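Local coordinates for protein mannan endo-1,4-beta-mannosidase (Bacillus subtilis, PDB 3CBW) that hydrolyses internal beta-1,4-mannosidic linkages of mannan, galactomannan and glucomannan, and so takes part in the degradation of glucomannan, at residues G74-G80 against Q110-A116; V167-P173 against H219-S225; S50-M56 against D92-D98. The protein carries 3 engineered substitutions. All coordinates share one frame. Residues are numbered along the deposited sequence.

Contact 1: G74-G80 against Q110-A116; sequences GCDYARG and QISLHLA
Strands 74-79 and 110-114 run parallel, axes 4.7 Å apart at closest and crossing at -34°; regular pairing joins Gly-74, Cys-75 and Asp-76 to Gln-110, Ile-111 and Ser-112, then Tyr-77 (phi/psi -74/-21) kinks the chain. Gln-110 O accepts from Cys-75 N (2.9 Å); Gln-110 OE1 is hydrogen-bonded to Arg-172 NE. Ile-111 (chi1 m) sets CG2 over one face of the Tyr-77 ring, 4.2 Å from its centroid (CH-pi); Tyr-77 OH is hydrogen-bonded to Asn-96 OD1. Ser-112 N donates to Cys-75 O (3.1 Å), Ser-112 OG (chi1 p) to Asp-76 OD2 (2.7 Å), and Ser-112 O takes a weak hydrogen bond from Tyr-77 N (3.4 Å). These neighbouring TIM-barrel strands flank helix 96-104 in a beta-alpha-beta unit. Leu-113 CD2 packs on Tyr-77 CB (3.8 Å). His-114 (chi1 m), which probably binds substrate, directs ND1 to OD2 of Asp-76 (chi1 t; 2.6 Å), a His-carboxylate hydrogen bond; His-114 N donates to Asp-76 OD1 (2.9 Å), which takes Ala-78 N (2.9 Å) in an Asx turn. Leu-115 CD2 reaches Ala-78 CB (4.3 Å).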
loop_
_atom_site.group_PDB
_atom_site.type_symbol
_atom_site.label_atom_id
_atom_site.label_comp_id
_atom_site.label_asym_id
_atom_site.label_seq_id
_atom_site.Cartn_x
_atom_site.Cartn_y
_atom_site.Cartn_z
ATOM N N GLY A 74 -4.995 -6.666 2.671
ATOM C CA GLY A 74 -4.285 -5.638 3.397
ATOM C C GLY A 74 -4.573 -5.597 4.878
ATOM O O GLY A 74 -5.700 -5.865 5.315
ATOM N N CYS A 75 -3.549 -5.224 5.648
ATOM C CA CYS A 75 -3.710 -4.896 7.067
ATOM C C CYS A 75 -2.981 -3.597 7.345
ATOM O O CYS A 75 -2.006 -3.271 6.672
ATOM C CB CYS A 75 -3.142 -6.012 7.961
ATOM S SG CYS A 75 -2.915 -5.599 9.778
ATOM N N ASP A 76 -3.445 -2.854 8.342
ATOM C CA ASP A 76 -2.718 -1.668 8.785
ATOM C C ASP A 76 -2.384 -1.868 10.252
ATOM O O ASP A 76 -3.256 -2.105 11.080
ATOM C CB ASP A 76 -3.559 -0.415 8.524
ATOM C CG ASP A 76 -2.775 0.872 8.678
ATOM O OD1 ASP A 76 -2.205 1.118 9.765
ATOM O OD2 ASP A 76 -2.771 1.658 7.700
ATOM N N TYR A 77 -1.096 -1.820 10.566
ATOM C CA TYR A 77 -0.632 -2.038 11.926
ATOM C C TYR A 77 -0.917 -0.862 12.869
ATOM O O TYR A 77 -0.873 -1.034 14.100
ATOM C CB TYR A 77 0.877 -2.193 11.931
ATOM C CG TYR A 77 1.528 -3.483 11.478
ATOM C CD1 TYR A 77 0.839 -4.702 11.379
ATOM C CD2 TYR A 77 2.896 -3.491 11.245
ATOM C CE1 TYR A 77 1.515 -5.882 11.022
ATOM C CE2 TYR A 77 3.576 -4.649 10.910
ATOM C CZ TYR A 77 2.891 -5.840 10.799
ATOM O OH TYR A 77 3.611 -6.970 10.483
ATOM N N ALA A 78 -1.128 0.333 12.322
ATOM C CA ALA A 78 -1.033 1.540 13.142
ATOM C C ALA A 78 -2.370 2.236 13.312
ATOM O O ALA A 78 -2.975 2.699 12.342
ATOM C CB ALA A 78 0.008 2.485 12.575
ATOM N N ARG A 79 -2.824 2.297 14.565
ATOM C CA ARG A 79 -4.067 2.943 14.906
ATOM C C ARG A 79 -3.721 4.332 15.449
ATOM O O ARG A 79 -3.824 4.599 16.649
ATOM C CB ARG A 79 -4.848 2.102 15.924
ATOM C CG ARG A 79 -5.354 0.719 15.395
ATOM C CD ARG A 79 -4.301 -0.419 15.389
ATOM N NE ARG A 79 -3.589 -0.460 16.663
ATOM C CZ ARG A 79 -3.996 -1.100 17.760
ATOM N NH1 ARG A 79 -5.088 -1.864 17.751
ATOM N NH2 ARG A 79 -3.276 -1.001 18.870
ATOM N N GLY A 80 -3.331 5.224 14.544
ATOM C CA GLY A 80 -2.666 6.476 14.928
ATOM C C GLY A 80 -3.536 7.557 15.544
ATOM O O GLY A 80 -3.023 8.610 15.917
ATOM N N GLN A 110 -0.420 -7.162 2.114
ATOM C CA GLN A 110 -0.042 -5.759 1.982
ATOM C C GLN A 110 -0.201 -5.099 3.336
ATOM O O GLN A 110 -1.209 -5.301 4.017
ATOM C CB GLN A 110 -0.935 -5.056 0.953
ATOM C CG GLN A 110 -0.590 -3.591 0.662
ATOM C CD GLN A 110 -1.451 -2.528 1.356
ATOM O OE1 GLN A 110 -1.475 -1.388 0.887
ATOM N NE2 GLN A 110 -2.152 -2.871 2.444
ATOM N N ILE A 111 0.781 -4.290 3.718
ATOM C CA ILE A 111 0.722 -3.538 4.975
ATOM C C ILE A 111 0.893 -2.042 4.742
ATOM O O ILE A 111 1.826 -1.615 4.053
ATOM C CB ILE A 111 1.795 -4.058 5.980
ATOM C CG1 ILE A 111 1.469 -5.508 6.359
ATOM C CG2 ILE A 111 1.877 -3.166 7.222
ATOM C CD1 ILE A 111 2.554 -6.243 7.138
ATOM N N SER A 112 -0.033 -1.270 5.311
ATOM C CA SER A 112 0.077 0.190 5.397
ATOM C C SER A 112 0.142 0.605 6.857
ATOM O O SER A 112 -0.003 -0.226 7.747
ATOM C CB SER A 112 -1.106 0.878 4.705
ATOM O OG SER A 112 -2.345 0.527 5.308
ATOM N N LEU A 113 0.379 1.895 7.088
ATOM C CA LEU A 113 0.579 2.411 8.443
ATOM C C LEU A 113 -0.065 3.772 8.647
ATOM O O LEU A 113 0.435 4.783 8.145
ATOM C CB LEU A 113 2.070 2.566 8.739
ATOM C CG LEU A 113 2.964 1.328 8.597
ATOM C CD1 LEU A 113 4.434 1.691 8.536
ATOM C CD2 LEU A 113 2.703 0.351 9.731
ATOM N N HIS A 114 -1.140 3.817 9.426
ATOM C CA HIS A 114 -1.699 5.110 9.859
ATOM C C HIS A 114 -0.961 5.593 11.107
ATOM O O HIS A 114 -1.518 5.631 12.207
ATOM C CB HIS A 114 -3.201 5.013 10.074
ATOM C CG HIS A 114 -3.975 5.036 8.793
ATOM N ND1 HIS A 114 -3.840 4.065 7.822
ATOM C CD2 HIS A 114 -4.872 5.930 8.309
ATOM C CE1 HIS A 114 -4.631 4.353 6.802
ATOM N NE2 HIS A 114 -5.273 5.476 7.075
ATOM N N LEU A 115 0.304 5.975 10.930
ATOM C CA LEU A 115 1.203 6.253 12.043
ATOM C C LEU A 115 0.722 7.380 12.924
ATOM O O LEU A 115 0.342 8.448 12.430
ATOM C CB LEU A 115 2.587 6.635 11.532
ATOM C CG LEU A 115 3.425 5.580 10.815
ATOM C CD1 LEU A 115 4.706 6.246 10.296
ATOM C CD2 LEU A 115 3.751 4.430 11.763
ATOM N N ALA A 116 0.785 7.151 14.234
ATOM C CA ALA A 116 0.669 8.241 15.197
ATOM C C ALA A 116 1.765 9.264 14.924
ATOM O O ALA A 116 2.780 8.960 14.281
ATOM C CB ALA A 116 0.757 7.704 16.614
#

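Contact 2: V167-P173 against H219-S225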
loop_
_atom_site.group_PDB
_atom_site.type_symbol
_atom_site.label_atom_id
_atom_site.label_comp_id
_atom_site.label_asym_id
_atom_site.label_seq_id
_atom_site.Cartn_x
_atom_site.Cartn_y
_atom_site.Cartn_z
ATOM N N VAL A 167 7.612 -14.798 3.622
ATOM C CA VAL A 167 6.415 -14.205 3.028
ATOM C C VAL A 167 6.722 -12.812 2.471
ATOM O O VAL A 167 7.078 -11.912 3.237
ATOM C CB VAL A 167 5.312 -14.089 4.086
ATOM C CG1 VAL A 167 4.090 -13.359 3.537
ATOM C CG2 VAL A 167 4.939 -15.480 4.609
ATOM N N PRO A 168 6.588 -12.619 1.142
ATOM C CA PRO A 168 6.758 -11.286 0.568
ATOM C C PRO A 168 5.620 -10.376 1.025
ATOM O O PRO A 168 4.479 -10.829 1.138
ATOM C CB PRO A 168 6.642 -11.538 -0.936
ATOM C CG PRO A 168 5.801 -12.760 -1.050
ATOM C CD PRO A 168 6.162 -13.610 0.134
ATOM N N VAL A 169 5.934 -9.106 1.237
ATOM C CA VAL A 169 4.946 -8.138 1.709
ATOM C C VAL A 169 5.007 -6.882 0.858
ATOM O O VAL A 169 6.085 -6.310 0.670
ATOM C CB VAL A 169 5.240 -7.723 3.179
ATOM C CG1 VAL A 169 4.328 -6.580 3.655
ATOM C CG2 VAL A 169 5.130 -8.916 4.103
ATOM N N LEU A 170 3.847 -6.453 0.368
ATOM C CA LEU A 170 3.719 -5.149 -0.265
ATOM C C LEU A 170 3.654 -4.130 0.872
ATOM O O LEU A 170 2.656 -4.056 1.591
ATOM C CB LEU A 170 2.445 -5.116 -1.100
ATOM C CG LEU A 170 2.407 -6.050 -2.311
ATOM C CD1 LEU A 170 0.997 -6.183 -2.887
ATOM C CD2 LEU A 170 3.386 -5.592 -3.388
ATOM N N PHE A 171 4.732 -3.369 1.044
ATOM C CA PHE A 171 4.872 -2.462 2.195
ATOM C C PHE A 171 4.699 -1.041 1.699
ATOM O O PHE A 171 5.469 -0.570 0.849
ATOM C CB PHE A 171 6.237 -2.658 2.850
ATOM C CG PHE A 171 6.441 -1.848 4.095
ATOM C CD1 PHE A 171 5.621 -2.033 5.199
ATOM C CD2 PHE A 171 7.486 -0.936 4.183
ATOM C CE1 PHE A 171 5.805 -1.301 6.359
ATOM C CE2 PHE A 171 7.696 -0.205 5.352
ATOM C CZ PHE A 171 6.852 -0.382 6.446
ATOM N N ARG A 172 3.657 -0.382 2.192
ATOM C CA ARG A 172 3.239 0.899 1.642
ATOM C C ARG A 172 3.193 1.950 2.753
ATOM O O ARG A 172 2.124 2.265 3.253
ATOM C CB ARG A 172 1.870 0.726 0.970
ATOM C CG ARG A 172 1.335 1.970 0.271
ATOM C CD ARG A 172 0.039 1.648 -0.458
ATOM N NE ARG A 172 -1.075 1.307 0.427
ATOM C CZ ARG A 172 -2.036 2.134 0.809
ATOM N NH1 ARG A 172 -2.057 3.394 0.399
ATOM N NH2 ARG A 172 -2.989 1.702 1.607
ATOM N N PRO A 173 4.359 2.505 3.126
ATOM C CA PRO A 173 4.435 3.490 4.204
ATOM C C PRO A 173 4.213 4.916 3.696
ATOM O O PRO A 173 4.477 5.214 2.525
ATOM C CB PRO A 173 5.876 3.354 4.671
ATOM C CG PRO A 173 6.639 3.073 3.393
ATOM C CD PRO A 173 5.697 2.200 2.569
ATOM N N HIS A 219 12.157 -9.100 2.794
ATOM C CA HIS A 219 10.934 -9.621 2.191
ATOM C C HIS A 219 9.983 -8.487 1.800
ATOM O O HIS A 219 8.827 -8.746 1.488
ATOM C CB HIS A 219 10.250 -10.577 3.169
ATOM C CG HIS A 219 9.790 -9.917 4.432
ATOM N ND1 HIS A 219 10.546 -8.969 5.097
ATOM C CD2 HIS A 219 8.633 -10.038 5.129
ATOM C CE1 HIS A 219 9.876 -8.550 6.160
ATOM N NE2 HIS A 219 8.717 -9.187 6.204
ATOM N N LEU A 220 10.462 -7.245 1.814
ATOM C CA LEU A 220 9.601 -6.087 1.553
ATOM C C LEU A 220 9.709 -5.581 0.128
ATOM O O LEU A 220 10.801 -5.461 -0.437
ATOM C CB LEU A 220 9.938 -4.931 2.503
ATOM C CG LEU A 220 9.918 -5.242 4.003
ATOM C CD1 LEU A 220 10.255 -4.017 4.827
ATOM C CD2 LEU A 220 8.555 -5.817 4.416
ATOM N N ILE A 221 8.538 -5.302 -0.438
ATOM C CA ILE A 221 8.392 -4.658 -1.743
ATOM C C ILE A 221 7.820 -3.282 -1.436
ATOM O O ILE A 221 6.753 -3.165 -0.841
ATOM C CB ILE A 221 7.454 -5.486 -2.643
ATOM C CG1 ILE A 221 8.113 -6.836 -2.985
ATOM C CG2 ILE A 221 7.086 -4.713 -3.914
ATOM C CD1 ILE A 221 7.215 -7.799 -3.743
ATOM N N TRP A 222 8.559 -2.244 -1.805
ATOM C CA TRP A 222 8.299 -0.881 -1.355
ATOM C C TRP A 222 7.361 -0.133 -2.291
ATOM O O TRP A 222 7.632 -0.034 -3.500
ATOM C CB TRP A 222 9.636 -0.141 -1.209
ATOM C CG TRP A 222 10.405 -0.671 -0.044
ATOM C CD1 TRP A 222 11.150 -1.814 -0.007
ATOM C CD2 TRP A 222 10.437 -0.120 1.270
ATOM N NE1 TRP A 222 11.667 -1.993 1.253
ATOM C CE2 TRP A 222 11.245 -0.967 2.057
ATOM C CE3 TRP A 222 9.895 1.032 1.854
ATOM C CZ2 TRP A 222 11.517 -0.707 3.401
ATOM C CZ3 TRP A 222 10.166 1.288 3.195
ATOM C CH2 TRP A 222 10.952 0.414 3.956
ATOM N N VAL A 223 6.269 0.398 -1.732
ATOM C CA VAL A 223 5.202 1.012 -2.539
ATOM C C VAL A 223 5.078 2.502 -2.215
ATOM O O VAL A 223 4.923 2.871 -1.050
ATOM C CB VAL A 223 3.852 0.289 -2.312
ATOM C CG1 VAL A 223 2.749 0.844 -3.211
ATOM C CG2 VAL A 223 4.009 -1.233 -2.513
ATOM N N TYR A 224 5.121 3.343 -3.253
ATOM C CA TYR A 224 4.994 4.810 -3.148
ATOM C C TYR A 224 3.624 5.183 -3.675
ATOM O O TYR A 224 3.341 4.935 -4.853
ATOM C CB TYR A 224 6.095 5.435 -4.005
ATOM C CG TYR A 224 5.954 6.916 -4.290
ATOM C CD1 TYR A 224 6.285 7.868 -3.316
ATOM C CD2 TYR A 224 5.527 7.370 -5.540
ATOM C CE1 TYR A 224 6.167 9.226 -3.566
ATOM C CE2 TYR A 224 5.401 8.744 -5.789
ATOM C CZ TYR A 224 5.731 9.651 -4.801
ATOM O OH TYR A 224 5.626 10.999 -5.031
ATOM N N SER A 225 2.797 5.807 -2.832
ATOM C CA SER A 225 1.372 5.960 -3.145
ATOM C C SER A 225 0.806 7.356 -2.856
ATOM O O SER A 225 0.111 7.568 -1.858
ATOM C CB SER A 225 0.542 4.875 -2.440
ATOM O OG SER A 225 0.743 4.873 -1.036
HETATM O O HOH W 1 3.442 5.075 -0.070
#
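Two parallel strands lie in register: Val-169/Leu-220, Leu-170/Ile-221 and Phe-171/Trp-222 each share a face, successive pairs alternating between the two faces. The edge of Phe-171 drives into the face of the Trp-222 six-membered ring, a T-shaped pair with centroids 5.0 Å apart and planes at 89°; Pro-173 CG lies 4.0 Å from Trp-222 CZ3, and Leu-220 CD1 touches Phe-171 CD2 (4.2 Å). The His-219 ring lies by Val-169, CD2 3.8 Å from Val-169 CG2, with Val-167 O at the ring edge (3.1 Å from His-219 CD2). On the opposite face Leu-170 CD2 meets Ile-221 CG2 (3.8 Å). Val-223 CB sits 3.9 Å from Arg-172 CB. Four backbone hydrogen bonds hold the register. Where the strands part, water 1 fills the gap between Pro-173 O, Val-223 O and Ser-225 OG. Arg-172 NH1 bonds Ser-225 OG weakly (3.5 Å); Arg-172 NE is hydrogen-bonded to Gln-110 OE1. These are adjacent strands of the TIM barrel, whose active site lies at the strands' C-terminal ends, where Arg-172 salt-bridges Asp-249 and Glu-275, the probable nucleophile.

Contact 3: S50-M56 against D92-D98; sequences SHDTFSM and DVSCNGD
Two beta-alpha loops of the barrel meet here, the second anchored by a disulfide: 50-56, which follows strand 41-49, lies against the turn opening helix 96-104. Val-93 to Asn-96 form a type I beta turn, closed by Asn-96 N to Val-93 O (3.0 Å). Ser-50, chi1 t, points its hydroxyl into this turn: Ser-50 OG donates to Asp-92 OD2 (2.7 Å) and accepts from Cys-95 N (3.1 Å). Asp-92 OD2 also receives Ser-94 N (3.0 Å) and Ser-94 OG (2.7 Å), the former making an Asx turn. In this TIM barrel the Cys-75 to Cys-95 disulfide ties the second loop to strand 72-79. His-51 turns sharply with positive phi (38°), and water 2 bridges His-51 N (2.9 Å) and Ser-94 OG (3.0 Å). Phe-54, chi1 t, lays one face over Cys-95 CB, 3.7 Å from the ring centroid, a CH-pi contact. Asp-98 OD2 approaches the ring edge, 3.4 Å from Phe-54 CE2, and Met-56 SD, on an all-m side chain, reaches Asp-98 CG (3.8 Å).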
loop_
_atom_site.group_PDB
_atom_site.type_symbol
_atom_site.label_atom_id
_atom_site.label_comp_id
_atom_site.label_asym_id
_atom_site.label_seq_id
_atom_site.Cartn_x
_atom_site.Cartn_y
_atom_site.Cartn_z
ATOM N N SER A 50 -5.169 -3.735 12.548
ATOM C CA SER A 50 -4.839 -4.861 13.429
ATOM C C SER A 50 -5.435 -4.687 14.838
ATOM O O SER A 50 -5.406 -3.591 15.405
ATOM C CB SER A 50 -3.326 -5.030 13.496
ATOM O OG SER A 50 -2.984 -6.277 14.076
ATOM N N HIS A 51 -5.964 -5.794 15.372
ATOM C CA HIS A 51 -6.727 -5.837 16.635
ATOM C C HIS A 51 -7.627 -4.621 16.841
ATOM O O HIS A 51 -7.516 -3.887 17.823
ATOM C CB HIS A 51 -5.839 -6.051 17.850
ATOM C CG HIS A 51 -6.610 -6.488 19.057
ATOM N ND1 HIS A 51 -6.875 -5.648 20.119
ATOM C CD2 HIS A 51 -7.231 -7.658 19.336
ATOM C CE1 HIS A 51 -7.598 -6.296 21.015
ATOM N NE2 HIS A 51 -7.837 -7.514 20.560
ATOM N N ASP A 52 -8.524 -4.424 15.894
ATOM C CA ASP A 52 -9.436 -3.295 15.931
ATOM C C ASP A 52 -10.550 -3.634 14.962
ATOM O O ASP A 52 -11.686 -3.902 15.378
ATOM C CB ASP A 52 -8.717 -1.981 15.559
ATOM C CG ASP A 52 -9.675 -0.819 15.378
ATOM O OD1 ASP A 52 -10.779 -0.828 15.964
ATOM O OD2 ASP A 52 -9.326 0.107 14.624
ATOM N N THR A 53 -10.229 -3.641 13.668
ATOM C CA THR A 53 -11.202 -4.020 12.653
ATOM C C THR A 53 -10.686 -5.109 11.710
ATOM O O THR A 53 -11.465 -5.653 10.929
ATOM C CB THR A 53 -11.640 -2.823 11.795
ATOM O OG1 THR A 53 -10.490 -2.258 11.141
ATOM C CG2 THR A 53 -12.351 -1.763 12.646
ATOM N N PHE A 54 -9.391 -5.425 11.756
ATOM C CA PHE A 54 -8.863 -6.448 10.861
ATOM C C PHE A 54 -9.540 -7.792 11.110
ATOM O O PHE A 54 -9.665 -8.228 12.255
ATOM C CB PHE A 54 -7.359 -6.653 10.990
ATOM C CG PHE A 54 -6.848 -7.682 10.028
ATOM C CD1 PHE A 54 -6.544 -7.326 8.722
ATOM C CD2 PHE A 54 -6.758 -9.027 10.395
ATOM C CE1 PHE A 54 -6.116 -8.283 7.812
ATOM C CE2 PHE A 54 -6.328 -9.989 9.487
ATOM C CZ PHE A 54 -6.008 -9.614 8.202
ATOM N N SER A 55 -9.944 -8.453 10.035
ATOM C CA SER A 55 -10.437 -9.816 10.131
ATOM C C SER A 55 -10.488 -10.383 8.729
ATOM O O SER A 55 -10.181 -9.691 7.759
ATOM C CB SER A 55 -11.829 -9.832 10.748
ATOM O OG SER A 55 -12.753 -9.281 9.842
ATOM N N MET A 56 -10.903 -11.636 8.616
ATOM C CA MET A 56 -11.093 -12.243 7.309
ATOM C C MET A 56 -12.471 -11.965 6.732
ATOM O O MET A 56 -12.770 -12.417 5.633
ATOM C CB MET A 56 -10.823 -13.746 7.385
ATOM C CG MET A 56 -9.382 -14.072 7.812
ATOM S SD MET A 56 -8.058 -13.173 6.899
ATOM C CE MET A 56 -8.405 -13.734 5.252
ATOM N N ASP A 92 -0.074 -2.488 16.416
ATOM C CA ASP A 92 -0.446 -3.872 16.743
ATOM C C ASP A 92 -0.162 -4.729 15.516
ATOM O O ASP A 92 -0.469 -4.318 14.404
ATOM C CB ASP A 92 -1.933 -3.942 17.132
ATOM C CG ASP A 92 -2.368 -5.333 17.580
ATOM O OD1 ASP A 92 -2.538 -5.541 18.804
ATOM O OD2 ASP A 92 -2.566 -6.223 16.719
ATOM N N VAL A 93 0.425 -5.905 15.718
ATOM C CA VAL A 93 0.849 -6.747 14.597
ATOM C C VAL A 93 0.165 -8.118 14.584
ATOM O O VAL A 93 0.575 -9.016 13.851
ATOM C CB VAL A 93 2.390 -6.894 14.531
ATOM C CG1 VAL A 93 3.056 -5.535 14.516
ATOM C CG2 VAL A 93 2.925 -7.739 15.706
ATOM N N SER A 94 -0.908 -8.258 15.352
ATOM C CA SER A 94 -1.597 -9.547 15.484
ATOM C C SER A 94 -2.242 -10.063 14.191
ATOM O O SER A 94 -2.573 -11.245 14.115
ATOM C CB SER A 94 -2.623 -9.508 16.619
ATOM O OG SER A 94 -3.686 -8.625 16.337
ATOM N N CYS A 95 -2.423 -9.197 13.193
ATOM C CA CYS A 95 -2.934 -9.624 11.888
ATOM C C CYS A 95 -1.927 -10.495 11.128
ATOM O O CYS A 95 -2.282 -11.104 10.128
ATOM C CB CYS A 95 -3.312 -8.412 11.039
ATOM S SG CYS A 95 -1.903 -7.308 10.611
ATOM N N ASN A 96 -0.683 -10.561 11.602
ATOM C CA ASN A 96 0.378 -11.300 10.910
ATOM C C ASN A 96 0.020 -12.731 10.548
ATOM O O ASN A 96 0.286 -13.166 9.438
ATOM C CB ASN A 96 1.651 -11.327 11.740
ATOM C CG ASN A 96 2.511 -10.099 11.543
ATOM O OD1 ASN A 96 2.250 -9.262 10.686
ATOM N ND2 ASN A 96 3.570 -10.005 12.331
ATOM N N GLY A 97 -0.556 -13.480 11.486
ATOM C CA GLY A 97 -0.913 -14.877 11.219
ATOM C C GLY A 97 -1.759 -15.011 9.960
ATOM O O GLY A 97 -1.480 -15.842 9.090
ATOM N N ASP A 98 -2.795 -14.181 9.858
ATOM C CA ASP A 98 -3.686 -14.179 8.703
ATOM C C ASP A 98 -2.978 -13.763 7.418
ATOM O O ASP A 98 -3.278 -14.290 6.344
ATOM C CB ASP A 98 -4.901 -13.296 8.962
ATOM C CG ASP A 98 -5.915 -13.961 9.880
ATOM O OD1 ASP A 98 -5.956 -15.209 9.950
ATOM O OD2 ASP A 98 -6.680 -13.234 10.537
HETATM O O HOH W 2 -5.587 -8.323 14.000
#

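How the contacts relate
Contacts 1 and 2 are buried strand pairs of one barrel, their centres about 12 Å apart, and strand 108-114 adjoins 169-172 so that Ile-111 N meets Leu-170 O at 2.8 Å. Contact 3 is only partly buried, in loops farther from the chain centre, and does not touch contact 2, the nearest atoms being about 7 Å apart. Contact 1 touches both others: contact 3 through the Cys-75 to Cys-95 disulfide and a probable Tyr-77 to Asn-96 hydrogen bond, contact 2 through another, Gln-110 to Arg-172. Helix 96-104, which contact 3 enters, connects the strands of contact 1. Contact 1 combines short backbone pairing with an Asp-76 side-chain network, contact 2 backbone pairing with apolar packing; contact 3 relies on side-chain hydrogen bonds, a water and one aromatic face.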